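Local atomic coordinates of acyl carrier protein (Thermotoga maritima, PDB entry 1VKU), a protein that probably carries the growing acyl chain on a phosphopantetheine arm during fatty acid biosynthesis. Residues A[16-21]-A[84-89]; A[23-28]-A[58-63]; A[54-59]-A[80-85]. One frame throughout, in Å; residues are numbered along the deposited sequence. Where two conformers were deposited one is given.

Interaction 1 of 3, residues A[16-21]-A[84-89]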
ATOM      1  N   LYS A  16       3.618   6.768  -8.585  1.00 25.99           N
ATOM      2  CA  LYS A  16       3.688   8.009  -7.808  1.00 25.22           C
ATOM      3  C   LYS A  16       2.393   8.243  -7.063  1.00 25.13           C
ATOM      4  O   LYS A  16       2.421   8.645  -5.915  1.00 27.99           O
ATOM      5  CB  LYS A  16       4.080   9.222  -8.667  0.65 24.61           C
ATOM      6  CG  LYS A  16       5.445   9.016  -9.361  0.65 28.03           C
ATOM      7  CD  LYS A  16       6.177  10.293  -9.770  0.65 25.95           C
ATOM      8  CE  LYS A  16       7.600   9.911 -10.212  0.65 24.20           C
ATOM      9  NZ  LYS A  16       8.325  10.987 -10.930  0.65 22.44           N
ATOM     10  N   LYS A  17       1.271   8.024  -7.738  1.00 26.31           N
ATOM     11  CA  LYS A  17      -0.038   8.249  -7.156  1.00 26.12           C
ATOM     12  C   LYS A  17      -0.343   7.290  -6.003  1.00 26.12           C
ATOM     13  O   LYS A  17      -0.823   7.714  -4.964  1.00 27.63           O
ATOM     14  CB  LYS A  17      -1.121   8.206  -8.233  1.00 26.19           C
ATOM     15  CG  LYS A  17      -1.111   9.391  -9.217  1.00 21.78           C
ATOM     16  CD  LYS A  17      -2.179   9.193 -10.257  1.00 27.63           C
ATOM     17  CE  LYS A  17      -2.190  10.310 -11.249  1.00 28.37           C
ATOM     18  NZ  LYS A  17      -3.248  10.039 -12.224  1.00 29.79           N
ATOM     19  N   LEU A  18      -0.050   6.008  -6.180  1.00 26.48           N
ATOM     20  CA  LEU A  18      -0.238   5.035  -5.103  1.00 26.63           C
ATOM     21  C   LEU A  18       0.739   5.210  -3.948  1.00 27.04           C
ATOM     22  O   LEU A  18       0.382   4.984  -2.811  1.00 27.38           O
ATOM     23  CB  LEU A  18      -0.217   3.605  -5.630  1.00 26.89           C
ATOM     24  CG  LEU A  18      -1.392   3.315  -6.569  1.00 24.56           C
ATOM     25  CD1 LEU A  18      -1.175   2.003  -7.247  1.00 27.09           C
ATOM     26  CD2 LEU A  18      -2.710   3.314  -5.825  1.00 28.39           C
ATOM     27  N   ILE A  19       1.964   5.645  -4.217  1.00 27.72           N
ATOM     28  CA  ILE A  19       2.838   5.992  -3.099  1.00 27.89           C
ATOM     29  C   ILE A  19       2.257   7.186  -2.342  1.00 28.83           C
ATOM     30  O   ILE A  19       2.283   7.231  -1.109  1.00 28.81           O
ATOM     31  CB  ILE A  19       4.291   6.223  -3.580  1.00 28.80           C
ATOM     32  CG1 ILE A  19       4.882   4.891  -4.025  1.00 22.58           C
ATOM     33  CG2 ILE A  19       5.133   6.800  -2.475  1.00 25.84           C
ATOM     34  CD1 ILE A  19       6.160   5.015  -4.903  1.00 31.49           C
ATOM     35  N   ALA A  20       1.739   8.164  -3.082  1.00 28.99           N
ATOM     36  CA  ALA A  20       1.182   9.334  -2.439  1.00 30.58           C
ATOM     37  C   ALA A  20      -0.032   8.958  -1.602  1.00 29.03           C
ATOM     38  O   ALA A  20      -0.237   9.537  -0.543  1.00 30.27           O
ATOM     39  CB  ALA A  20       0.820  10.429  -3.474  1.00 30.82           C
ATOM     40  N   LYS A  21      -0.842   8.014  -2.088  1.00 27.43           N
ATOM     41  CA  LYS A  21      -1.991   7.533  -1.345  1.00 28.40           C
ATOM     42  C   LYS A  21      -1.544   6.778  -0.074  1.00 27.24           C
ATOM     43  O   LYS A  21      -2.062   7.014   1.012  1.00 27.48           O
ATOM     44  CB  LYS A  21      -2.848   6.603  -2.227  1.00 28.18           C
ATOM     45  CG  LYS A  21      -4.161   6.262  -1.613  1.00 29.61           C
ATOM     46  CD  LYS A  21      -5.002   7.507  -1.636  1.00 32.34           C
ATOM     47  CE  LYS A  21      -6.265   7.274  -0.949  1.00 35.57           C
ATOM     48  NZ  LYS A  21      -6.946   8.542  -0.879  1.00 33.84           N
ATOM     49  N   ASP A  84       2.492  -2.885  -6.119  1.00 27.78           N
ATOM     50  CA  ASP A  84       2.362  -3.869  -7.181  1.00 30.27           C
ATOM     51  C   ASP A  84       1.059  -4.647  -7.087  1.00 28.69           C
ATOM     52  O   ASP A  84       0.393  -4.863  -8.081  1.00 28.82           O
ATOM     53  CB  ASP A  84       3.519  -4.851  -7.124  1.00 30.62           C
ATOM     54  CG  ASP A  84       4.793  -4.320  -7.781  1.00 40.67           C
ATOM     55  OD1 ASP A  84       4.778  -3.237  -8.427  1.00 41.39           O
ATOM     56  OD2 ASP A  84       5.876  -4.950  -7.692  1.00 47.38           O
ATOM     57  N   ILE A  85       0.712  -5.075  -5.885  1.00 31.08           N
ATOM     58  CA  ILE A  85      -0.515  -5.799  -5.666  1.00 31.69           C
ATOM     59  C   ILE A  85      -1.710  -4.949  -6.061  1.00 30.62           C
ATOM     60  O   ILE A  85      -2.554  -5.408  -6.800  1.00 32.21           O
ATOM     61  CB  ILE A  85      -0.594  -6.283  -4.211  1.00 33.74           C
ATOM     62  CG1 ILE A  85       0.256  -7.547  -4.064  1.00 38.04           C
ATOM     63  CG2 ILE A  85      -2.031  -6.604  -3.813  1.00 34.68           C
ATOM     64  CD1 ILE A  85       0.787  -7.784  -2.673  1.00 41.27           C
ATOM     65  N   VAL A  86      -1.774  -3.720  -5.564  1.00 29.75           N
ATOM     66  CA  VAL A  86      -2.854  -2.771  -5.884  1.00 28.18           C
ATOM     67  C   VAL A  86      -3.008  -2.518  -7.389  1.00 27.70           C
ATOM     68  O   VAL A  86      -4.098  -2.679  -7.922  1.00 29.03           O
ATOM     69  CB  VAL A  86      -2.699  -1.452  -5.091  1.00 29.33           C
ATOM     70  CG1 VAL A  86      -3.694  -0.390  -5.565  1.00 25.76           C
ATOM     71  CG2 VAL A  86      -2.887  -1.726  -3.590  1.00 22.87           C
ATOM     72  N   ILE A  87      -1.921  -2.173  -8.083  1.00 28.71           N
ATOM     73  CA  ILE A  87      -1.959  -2.107  -9.560  1.00 27.77           C
ATOM     74  C   ILE A  87      -2.537  -3.360 -10.208  1.00 29.32           C
ATOM     75  O   ILE A  87      -3.388  -3.258 -11.099  1.00 28.78           O
ATOM     76  CB  ILE A  87      -0.560  -1.783 -10.147  1.00 26.24           C
ATOM     77  CG1 ILE A  87      -0.182  -0.338  -9.834  1.00 23.32           C
ATOM     78  CG2 ILE A  87      -0.549  -1.992 -11.647  1.00 28.45           C
ATOM     79  CD1 ILE A  87       1.319  -0.049  -9.852  1.00 33.04           C
ATOM     80  N   LYS A  88      -2.071  -4.536  -9.769  1.00 29.85           N
ATOM     81  CA  LYS A  88      -2.547  -5.809 -10.284  1.00 28.07           C
ATOM     82  C   LYS A  88      -4.040  -5.967 -10.056  1.00 29.28           C
ATOM     83  O   LYS A  88      -4.751  -6.374 -10.969  1.00 28.88           O
ATOM     84  CB  LYS A  88      -1.791  -6.997  -9.674  1.00 27.71           C
ATOM     85  CG  LYS A  88      -2.032  -8.325 -10.378  1.00 32.67           C
ATOM     86  CD  LYS A  88      -1.500  -9.521  -9.574  1.00 32.53           C
ATOM     87  N   LYS A  89      -4.524  -5.653  -8.857  1.00 29.01           N
ATOM     88  CA  LYS A  89      -5.959  -5.786  -8.576  1.00 31.28           C
ATOM     89  C   LYS A  89      -6.784  -4.768  -9.368  1.00 32.40           C
ATOM     90  O   LYS A  89      -7.916  -5.054  -9.770  1.00 34.71           O
ATOM     91  CB  LYS A  89      -6.293  -5.674  -7.077  1.00 29.09           C
ATOM     92  CG  LYS A  89      -5.612  -6.665  -6.156  1.00 28.59           C
ATOM     93  CD  LYS A  89      -5.809  -8.086  -6.525  1.00 26.95           C
ATOM     94  CE  LYS A  89      -5.260  -8.986  -5.427  1.00 29.30           C
ATOM     95  NZ  LYS A  89      -6.054 -10.240  -5.274  1.00 33.08           N
TER

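Interaction 2 of 3, residues A[23-28]-A[58-63]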
ATOM      1  N   VAL A  23       1.198   7.345   1.584  1.00 26.98           N
ATOM      2  CA  VAL A  23       1.652   8.373   2.541  1.00 27.47           C
ATOM      3  C   VAL A  23       0.463   9.071   3.229  1.00 26.42           C
ATOM      4  O   VAL A  23       0.492   9.323   4.442  1.00 28.92           O
ATOM      5  CB  VAL A  23       2.608   9.346   1.860  1.00 27.70           C
ATOM      6  CG1 VAL A  23       2.961  10.555   2.741  1.00 25.24           C
ATOM      7  CG2 VAL A  23       3.860   8.606   1.512  1.00 29.49           C
ATOM      8  N   GLU A  24      -0.584   9.358   2.465  1.00 27.35           N
ATOM      9  CA  GLU A  24      -1.750  10.075   2.980  1.00 30.53           C
ATOM     10  C   GLU A  24      -2.514   9.230   3.985  1.00 27.48           C
ATOM     11  O   GLU A  24      -2.916   9.715   5.052  1.00 28.57           O
ATOM     12  CB  GLU A  24      -2.664  10.478   1.815  1.00 30.62           C
ATOM     13  CG  GLU A  24      -4.093  10.883   2.171  1.00 35.66           C
ATOM     14  CD  GLU A  24      -5.056  10.729   0.984  1.00 40.77           C
ATOM     15  OE1 GLU A  24      -4.645  10.923  -0.191  1.00 44.17           O
ATOM     16  OE2 GLU A  24      -6.240  10.384   1.216  1.00 52.52           O
ATOM     17  N   ILE A  25      -2.715   7.969   3.639  1.00 27.90           N
ATOM     18  CA  ILE A  25      -3.379   7.026   4.531  1.00 28.57           C
ATOM     19  C   ILE A  25      -2.551   6.820   5.796  1.00 28.32           C
ATOM     20  O   ILE A  25      -3.084   6.855   6.885  1.00 25.30           O
ATOM     21  CB  ILE A  25      -3.605   5.672   3.836  1.00 28.21           C
ATOM     22  CG1 ILE A  25      -4.728   5.765   2.797  1.00 30.89           C
ATOM     23  CG2 ILE A  25      -3.933   4.613   4.878  1.00 29.44           C
ATOM     24  CD1 ILE A  25      -4.778   4.592   1.884  1.00 29.64           C
ATOM     25  N   ALA A  26      -1.240   6.617   5.659  1.00 27.68           N
ATOM     26  CA  ALA A  26      -0.380   6.450   6.846  1.00 28.10           C
ATOM     27  C   ALA A  26      -0.517   7.634   7.781  1.00 27.58           C
ATOM     28  O   ALA A  26      -0.628   7.486   8.983  1.00 30.23           O
ATOM     29  CB  ALA A  26       1.077   6.257   6.424  1.00 29.59           C
ATOM     30  N   SER A  27      -0.561   8.826   7.206  1.00 29.72           N
ATOM     31  CA  SER A  27      -0.633  10.048   7.972  1.00 31.25           C
ATOM     32  C   SER A  27      -2.016  10.299   8.552  1.00 33.41           C
ATOM     33  O   SER A  27      -2.151  10.641   9.734  1.00 33.44           O
ATOM     34  CB  SER A  27      -0.256  11.234   7.093  1.00 29.62           C
ATOM     35  OG  SER A  27      -0.326  12.422   7.849  1.00 38.13           O
ATOM     36  N   GLU A  28      -3.035  10.170   7.711  1.00 33.52           N
ATOM     37  CA  GLU A  28      -4.388  10.524   8.110  1.00 34.70           C
ATOM     38  C   GLU A  28      -5.104   9.453   8.907  1.00 34.73           C
ATOM     39  O   GLU A  28      -5.789   9.763   9.866  1.00 35.83           O
ATOM     40  CB  GLU A  28      -5.221  10.877   6.902  1.00 34.29           C
ATOM     41  CG  GLU A  28      -5.023  12.300   6.442  1.00 41.97           C
ATOM     42  CD  GLU A  28      -5.759  12.582   5.154  1.00 55.33           C
ATOM     43  OE1 GLU A  28      -6.772  11.880   4.887  1.00 59.74           O
ATOM     44  OE2 GLU A  28      -5.319  13.502   4.416  1.00 60.40           O
HETATM   45  N   MSE A  58      -6.413  -3.085   4.386  1.00 27.68           N
HETATM   46  CA  MSE A  58      -7.848  -2.907   4.489  1.00 32.02           C
HETATM   47  C   MSE A  58      -8.257  -1.487   4.116  1.00 31.75           C
HETATM   48  O   MSE A  58      -9.335  -1.286   3.551  1.00 32.29           O
HETATM   49  CB  MSE A  58      -8.354  -3.278   5.869  1.00 29.98           C
HETATM   50  CG  MSE A  58      -8.313  -4.755   6.130  1.00 31.24           C
HETATM   51 SE   MSE A  58      -8.628  -5.167   8.052  1.00 35.92          SE
HETATM   52  CE  MSE A  58     -10.604  -4.943   8.067  1.00 27.89           C
ATOM     53  N   PHE A  59      -7.385  -0.516   4.393  1.00 29.91           N
ATOM     54  CA  PHE A  59      -7.643   0.876   3.971  1.00 30.87           C
ATOM     55  C   PHE A  59      -7.549   1.028   2.443  1.00 29.19           C
ATOM     56  O   PHE A  59      -8.396   1.669   1.852  1.00 30.00           O
ATOM     57  CB  PHE A  59      -6.716   1.897   4.640  1.00 28.68           C
ATOM     58  CG  PHE A  59      -7.005   2.161   6.116  1.00 27.97           C
ATOM     59  CD1 PHE A  59      -8.277   2.491   6.558  1.00 27.59           C
ATOM     60  CD2 PHE A  59      -5.956   2.140   7.045  1.00 28.03           C
ATOM     61  CE1 PHE A  59      -8.507   2.744   7.902  1.00 32.60           C
ATOM     62  CE2 PHE A  59      -6.183   2.407   8.368  1.00 35.39           C
ATOM     63  CZ  PHE A  59      -7.453   2.698   8.800  1.00 29.57           C
ATOM     64  N   PHE A  60      -6.535   0.444   1.819  1.00 26.11           N
ATOM     65  CA  PHE A  60      -6.457   0.396   0.361  1.00 26.15           C
ATOM     66  C   PHE A  60      -7.640  -0.357  -0.259  1.00 26.82           C
ATOM     67  O   PHE A  60      -8.203   0.071  -1.261  1.00 26.95           O
ATOM     68  CB  PHE A  60      -5.148  -0.231  -0.097  1.00 25.03           C
ATOM     69  CG  PHE A  60      -4.044   0.769  -0.292  1.00 24.89           C
ATOM     70  CD1 PHE A  60      -3.962   1.513  -1.464  1.00 30.31           C
ATOM     71  CD2 PHE A  60      -3.121   0.988   0.689  1.00 27.35           C
ATOM     72  CE1 PHE A  60      -2.958   2.437  -1.657  1.00 39.53           C
ATOM     73  CE2 PHE A  60      -2.095   1.943   0.510  1.00 26.86           C
ATOM     74  CZ  PHE A  60      -2.029   2.673  -0.656  1.00 29.73           C
ATOM     75  N   GLU A  61      -8.019  -1.473   0.337  1.00 27.69           N
ATOM     76  CA  GLU A  61      -9.173  -2.226  -0.129  1.00 23.46           C
ATOM     77  C   GLU A  61     -10.433  -1.362  -0.200  1.00 26.96           C
ATOM     78  O   GLU A  61     -11.222  -1.437  -1.146  1.00 27.92           O
ATOM     79  CB  GLU A  61      -9.415  -3.409   0.796  1.00 26.22           C
ATOM     80  CG  GLU A  61      -8.406  -4.539   0.712  1.00 27.49           C
ATOM     81  CD  GLU A  61      -8.829  -5.782   1.504  1.00 29.10           C
ATOM     82  OE1 GLU A  61      -9.293  -5.663   2.659  1.00 43.86           O
ATOM     83  OE2 GLU A  61      -8.691  -6.893   0.969  1.00 34.34           O
ATOM     84  N   ASP A  62     -10.655  -0.573   0.836  1.00 26.99           N
ATOM     85  CA  ASP A  62     -11.869   0.203   0.936  1.00 27.33           C
ATOM     86  C   ASP A  62     -11.794   1.373  -0.033  1.00 29.99           C
ATOM     87  O   ASP A  62     -12.800   1.698  -0.674  1.00 29.40           O
ATOM     88  CB  ASP A  62     -12.035   0.716   2.355  1.00 28.29           C
ATOM     89  CG  ASP A  62     -13.375   1.392   2.582  1.00 25.92           C
ATOM     90  OD1 ASP A  62     -14.409   0.847   2.134  1.00 26.52           O
ATOM     91  OD2 ASP A  62     -13.486   2.460   3.225  1.00 26.55           O
ATOM     92  N   GLU A  63     -10.604   1.985  -0.149  1.00 25.81           N
ATOM     93  CA  GLU A  63     -10.413   3.151  -0.997  1.00 29.71           C
ATOM     94  C   GLU A  63     -10.606   2.779  -2.443  1.00 28.98           C
ATOM     95  O   GLU A  63     -11.078   3.591  -3.229  1.00 29.41           O
ATOM     96  CB  GLU A  63      -8.995   3.718  -0.875  1.00 28.33           C
ATOM     97  CG  GLU A  63      -8.777   4.671   0.279  1.00 47.93           C
ATOM     98  CD  GLU A  63      -9.596   5.941   0.161  1.00 57.60           C
ATOM     99  OE1 GLU A  63      -9.562   6.584  -0.907  1.00 55.84           O
ATOM    100  OE2 GLU A  63     -10.276   6.285   1.151  1.00 68.45           O
TER

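Interaction 3 of 3, residues A[54-59]-A[80-85]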
ATOM      1  N   ILE A  54      -1.792  -5.162   7.750  1.00 27.53           N
ATOM      2  CA  ILE A  54      -3.212  -5.546   7.630  1.00 28.14           C
ATOM      3  C   ILE A  54      -4.136  -4.315   7.613  1.00 27.95           C
ATOM      4  O   ILE A  54      -5.018  -4.240   6.771  1.00 29.30           O
ATOM      5  CB  ILE A  54      -3.616  -6.516   8.763  1.00 27.80           C
ATOM      6  CG1 ILE A  54      -2.915  -7.851   8.594  1.00 25.38           C
ATOM      7  CG2 ILE A  54      -5.144  -6.662   8.861  1.00 28.73           C
ATOM      8  CD1 ILE A  54      -2.947  -8.749   9.812  1.00 26.94           C
ATOM      9  N   ASP A  55      -3.927  -3.356   8.519  1.00 26.67           N
ATOM     10  CA  ASP A  55      -4.748  -2.140   8.540  1.00 26.10           C
ATOM     11  C   ASP A  55      -4.549  -1.354   7.248  1.00 26.79           C
ATOM     12  O   ASP A  55      -5.506  -0.944   6.617  1.00 26.92           O
ATOM     13  CB  ASP A  55      -4.426  -1.240   9.729  1.00 27.12           C
ATOM     14  CG  ASP A  55      -5.053  -1.715  11.023  1.00 29.67           C
ATOM     15  OD1 ASP A  55      -6.273  -2.043  11.070  1.00 35.10           O
ATOM     16  OD2 ASP A  55      -4.387  -1.761  12.078  1.00 34.75           O
ATOM     17  N   LEU A  56      -3.301  -1.128   6.867  1.00 26.04           N
ATOM     18  CA  LEU A  56      -2.976  -0.482   5.591  1.00 31.00           C
ATOM     19  C   LEU A  56      -3.680  -1.139   4.397  1.00 29.50           C
ATOM     20  O   LEU A  56      -4.252  -0.444   3.564  1.00 29.94           O
ATOM     21  CB  LEU A  56      -1.467  -0.497   5.354  1.00 31.33           C
ATOM     22  CG  LEU A  56      -0.901   0.298   4.188  1.00 37.72           C
ATOM     23  CD1 LEU A  56      -1.163   1.771   4.365  1.00 40.80           C
ATOM     24  CD2 LEU A  56       0.562   0.024   4.171  1.00 42.23           C
ATOM     25  N   VAL A  57      -3.656  -2.467   4.336  1.00 29.84           N
ATOM     26  CA  VAL A  57      -4.257  -3.220   3.219  1.00 28.42           C
ATOM     27  C   VAL A  57      -5.777  -3.008   3.214  1.00 30.12           C
ATOM     28  O   VAL A  57      -6.348  -2.726   2.169  1.00 32.41           O
ATOM     29  CB  VAL A  57      -3.860  -4.720   3.270  1.00 27.31           C
ATOM     30  CG1 VAL A  57      -4.740  -5.581   2.384  1.00 27.56           C
ATOM     31  CG2 VAL A  57      -2.367  -4.904   2.907  1.00 27.85           C
HETATM   32  N   MSE A  58      -6.413  -3.085   4.386  1.00 27.68           N
HETATM   33  CA  MSE A  58      -7.848  -2.907   4.489  1.00 32.02           C
HETATM   34  C   MSE A  58      -8.257  -1.487   4.116  1.00 31.75           C
HETATM   35  O   MSE A  58      -9.335  -1.286   3.551  1.00 32.29           O
HETATM   36  CB  MSE A  58      -8.354  -3.278   5.869  1.00 29.98           C
HETATM   37  CG  MSE A  58      -8.313  -4.755   6.130  1.00 31.24           C
HETATM   38 SE   MSE A  58      -8.628  -5.167   8.052  1.00 35.92          SE
HETATM   39  CE  MSE A  58     -10.604  -4.943   8.067  1.00 27.89           C
ATOM     40  N   PHE A  59      -7.385  -0.516   4.393  1.00 29.91           N
ATOM     41  CA  PHE A  59      -7.643   0.876   3.971  1.00 30.87           C
ATOM     42  C   PHE A  59      -7.549   1.028   2.443  1.00 29.19           C
ATOM     43  O   PHE A  59      -8.396   1.669   1.852  1.00 30.00           O
ATOM     44  CB  PHE A  59      -6.716   1.897   4.640  1.00 28.68           C
ATOM     45  CG  PHE A  59      -7.005   2.161   6.116  1.00 27.97           C
ATOM     46  CD1 PHE A  59      -8.277   2.491   6.558  1.00 27.59           C
ATOM     47  CD2 PHE A  59      -5.956   2.140   7.045  1.00 28.03           C
ATOM     48  CE1 PHE A  59      -8.507   2.744   7.902  1.00 32.60           C
ATOM     49  CE2 PHE A  59      -6.183   2.407   8.368  1.00 35.39           C
ATOM     50  CZ  PHE A  59      -7.453   2.698   8.800  1.00 29.57           C
ATOM     51  N   LYS A  80       7.007  -1.392  -2.443  1.00 27.93           N
ATOM     52  CA  LYS A  80       6.850  -1.827  -3.824  1.00 30.17           C
ATOM     53  C   LYS A  80       5.844  -2.977  -3.939  1.00 30.43           C
ATOM     54  O   LYS A  80       5.098  -3.051  -4.908  1.00 34.05           O
ATOM     55  CB  LYS A  80       8.220  -2.282  -4.351  1.00 29.19           C
ATOM     56  CG  LYS A  80       8.244  -2.785  -5.776  1.00 30.18           C
ATOM     57  CD  LYS A  80       9.615  -3.426  -6.078  1.00 33.45           C
ATOM     58  N   ASP A  81       5.837  -3.873  -2.949  1.00 29.76           N
ATOM     59  CA  ASP A  81       5.004  -5.095  -2.978  1.00 29.86           C
ATOM     60  C   ASP A  81       3.543  -4.735  -2.883  1.00 28.75           C
ATOM     61  O   ASP A  81       2.703  -5.335  -3.535  1.00 29.14           O
ATOM     62  CB  ASP A  81       5.357  -6.052  -1.818  1.00 28.65           C
ATOM     63  CG  ASP A  81       6.738  -6.650  -1.933  1.00 37.14           C
ATOM     64  OD1 ASP A  81       7.216  -6.857  -3.086  1.00 28.16           O
ATOM     65  OD2 ASP A  81       7.393  -6.991  -0.913  1.00 30.59           O
ATOM     66  N   LEU A  82       3.241  -3.761  -2.042  1.00 27.94           N
ATOM     67  CA  LEU A  82       1.860  -3.304  -1.919  1.00 30.78           C
ATOM     68  C   LEU A  82       1.408  -2.509  -3.148  1.00 28.50           C
ATOM     69  O   LEU A  82       0.301  -2.708  -3.627  1.00 29.20           O
ATOM     70  CB  LEU A  82       1.679  -2.480  -0.657  1.00 28.35           C
ATOM     71  CG  LEU A  82       0.335  -1.787  -0.543  1.00 34.04           C
ATOM     72  CD1 LEU A  82      -0.776  -2.801  -0.380  1.00 29.05           C
ATOM     73  CD2 LEU A  82       0.384  -0.875   0.635  1.00 37.82           C
ATOM     74  N   ILE A  83       2.281  -1.652  -3.673  1.00 27.80           N
ATOM     75  CA  ILE A  83       1.982  -0.873  -4.864  1.00 27.17           C
ATOM     76  C   ILE A  83       1.673  -1.854  -6.005  1.00 27.38           C
ATOM     77  O   ILE A  83       0.699  -1.696  -6.727  1.00 27.34           O
ATOM     78  CB  ILE A  83       3.187   0.050  -5.239  1.00 27.43           C
ATOM     79  CG1 ILE A  83       3.559   1.047  -4.116  1.00 26.16           C
ATOM     80  CG2 ILE A  83       2.950   0.776  -6.575  1.00 30.22           C
ATOM     81  CD1 ILE A  83       2.366   1.768  -3.434  1.00 40.18           C
ATOM     82  N   ASP A  84       2.492  -2.885  -6.119  1.00 27.78           N
ATOM     83  CA  ASP A  84       2.362  -3.869  -7.181  1.00 30.27           C
ATOM     84  C   ASP A  84       1.059  -4.647  -7.087  1.00 28.69           C
ATOM     85  O   ASP A  84       0.393  -4.863  -8.081  1.00 28.82           O
ATOM     86  CB  ASP A  84       3.519  -4.851  -7.124  1.00 30.62           C
ATOM     87  CG  ASP A  84       4.793  -4.320  -7.781  1.00 40.67           C
ATOM     88  OD1 ASP A  84       4.778  -3.237  -8.427  1.00 41.39           O
ATOM     89  OD2 ASP A  84       5.876  -4.950  -7.692  1.00 47.38           O
ATOM     90  N   ILE A  85       0.712  -5.075  -5.885  1.00 31.08           N
ATOM     91  CA  ILE A  85      -0.515  -5.799  -5.666  1.00 31.69           C
ATOM     92  C   ILE A  85      -1.710  -4.949  -6.061  1.00 30.62           C
ATOM     93  O   ILE A  85      -2.554  -5.408  -6.800  1.00 32.21           O
ATOM     94  CB  ILE A  85      -0.594  -6.283  -4.211  1.00 33.74           C
ATOM     95  CG1 ILE A  85       0.256  -7.547  -4.064  1.00 38.04           C
ATOM     96  CG2 ILE A  85      -2.031  -6.604  -3.813  1.00 34.68           C
ATOM     97  CD1 ILE A  85       0.787  -7.784  -2.673  1.00 41.27           C
TER

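Interaction 1 of 3, residues A[16-21]-A[84-89]
No ring or other flat group lies between Leu18 and its partners Val86 and Ile87; two phenylalanines of helix 50-64 lie close by: Phe64 touches Leu18 and Phe60 touches Val86. The contact itself is purely aliphatic. Leu18 points toward helix 79-92 and does all the touching from its side. Its CD1 methyl packs on Ile87 CG1 at 3.6 Å. The other methyl, Leu18 CD2, rests on Val86 CG1 at 3.8 Å. Leu18 CD1 is also 3.9 Å from Val86 CG1, so that one valine methyl meets both leucine methyls. This joins the first and last helices of the acyl carrier protein fold, a small bundle of four helices, along its buried interior. Ile87 reaches the leucine with its longer branch. CG1 lies anti to the carbonyl carbon (chi1 -70°), which brings that branch alongside Leu18, with Ile87 CD1 4.1 Å from Leu18 CD1. Glu14 and Arg15 also touch Ile87. Ile83, one turn before Ile87 on helix 79-92, also touches Leu18. At the margin of the contact Arg15 forms a salt bridge with Asp84 OD1, a polar tie between the same two helices.

Interaction 2 of 3, residues A[23-28]-A[58-63]
Ile25 is the one residue of 23-28 that packs firmly on helix 50-64, and its two branches go to two different phenylalanines. The CG2 methyl leans on Phe59, with Ile25 CG2 3.9 Å from Phe59 CD2 and equally close to Phe59 CB. It approaches the root of that side chain obliquely. The longer branch ends over one face of the Phe60 ring. Ile25 CD1 lies 4.1 Å from the ring centroid of Phe60 and only 14° off the ring normal. This is a CH-pi contact, displaced a little toward the rim, and its closest approach is Ile25 CD1 to Phe60 CE2 at 4.0 Å. The torsions explain the split. CG2 is anti to the backbone N and CG1 is anti to the carbonyl carbon (chi1 -73°), while CD1 continues extended, so the two methyls diverge. Glu63 adds its aliphatic stem at the outer margin, with CG beside Ile25 CD1.

Further out, both rings have other neighbours. Phe60 touches Lys21 and Phe22 of helix 14-28 and Leu82 of helix 79-92. Phe59 touches Lys29 and Met30. The carboxylates of Glu24 and Glu63 are also near each other, OE2 of Glu24 being 5.5 Å from OE1 of Glu63. Lys21 NZ probably offsets this like-charge pair, since it forms a salt bridge with Glu24 and a long, weak ion pair with Glu63.

The segment axes approach to 11.1 Å and are inclined at 117°. The isoleucine and the two phenylalanines span that gap. Such apolar packing between the first helix and the helix that begins at the predicted phosphopantetheine serine, Ser50, belongs to the acyl carrier protein helical bundle.

Interaction 3 of 3, residues A[54-59]-A[80-85]
Next to Leu82, which packs on Leu56 and Val57, Asp81 OD2 accepts hydrogen bonds from two backbone N-H groups, those of Arg77 and Lys78. These bonds tie the residues just before helix 79-92 to its first turn. The contact across to helix 50-64 is apolar. Leu82 points toward that helix and supplies both its methyls. Leu82 CD2 meets Leu56 CD2 at 3.7 Å and lies 4.0 Å from Leu56 CG. The other branch is looser, with Leu82 CD1 4.2 Å from Val57 CG2. Both leucines start out toward the other helix, and with CG anti to the backbone N (chi1 171° for Leu82, -171° for Leu56) their branches cross obliquely. Their ends meet between the two backbones. The nearest CA atoms, those of Val57 and Leu82, are 8.0 Å apart.

All three touching residues are buried, close to the centre of the chain. About 10 Å separates the side chain of Val57 from that of Ser50, the predicted attachment site for the phosphopantetheine arm, which is absent here. In relatives the bound acyl chain can enter the apolar interior of the bundle, and these side chains belong to that interior. Phe22 of helix 14-28 and Phe43 of the following loop also touch Leu56, so helix 14-28 adjoins this junction of helices 50-64 and 79-92.

The three contacts join helices 14-28, 50-64 and 79-92 in pairs, so each helix serves two of them. Interactions 1 and 3 are core contacts made by aliphatic side chains alone; both use helix 79-92, through different residues: Val86 and Ile87 in interaction 1, Leu82 in interaction 3. Interaction 2 is partly exposed. It alone brings aromatic rings into the contact, and it has acidic groups at its margin. Phe60 links it to the others. Phe60 CD1 lies 4.0 Å from Val86 CG2 of interaction 1. Phe60 CE2 lies 3.8 Å from Leu82 CD2 of interaction 3. Along the chain, interaction 2 is nested within interaction 1.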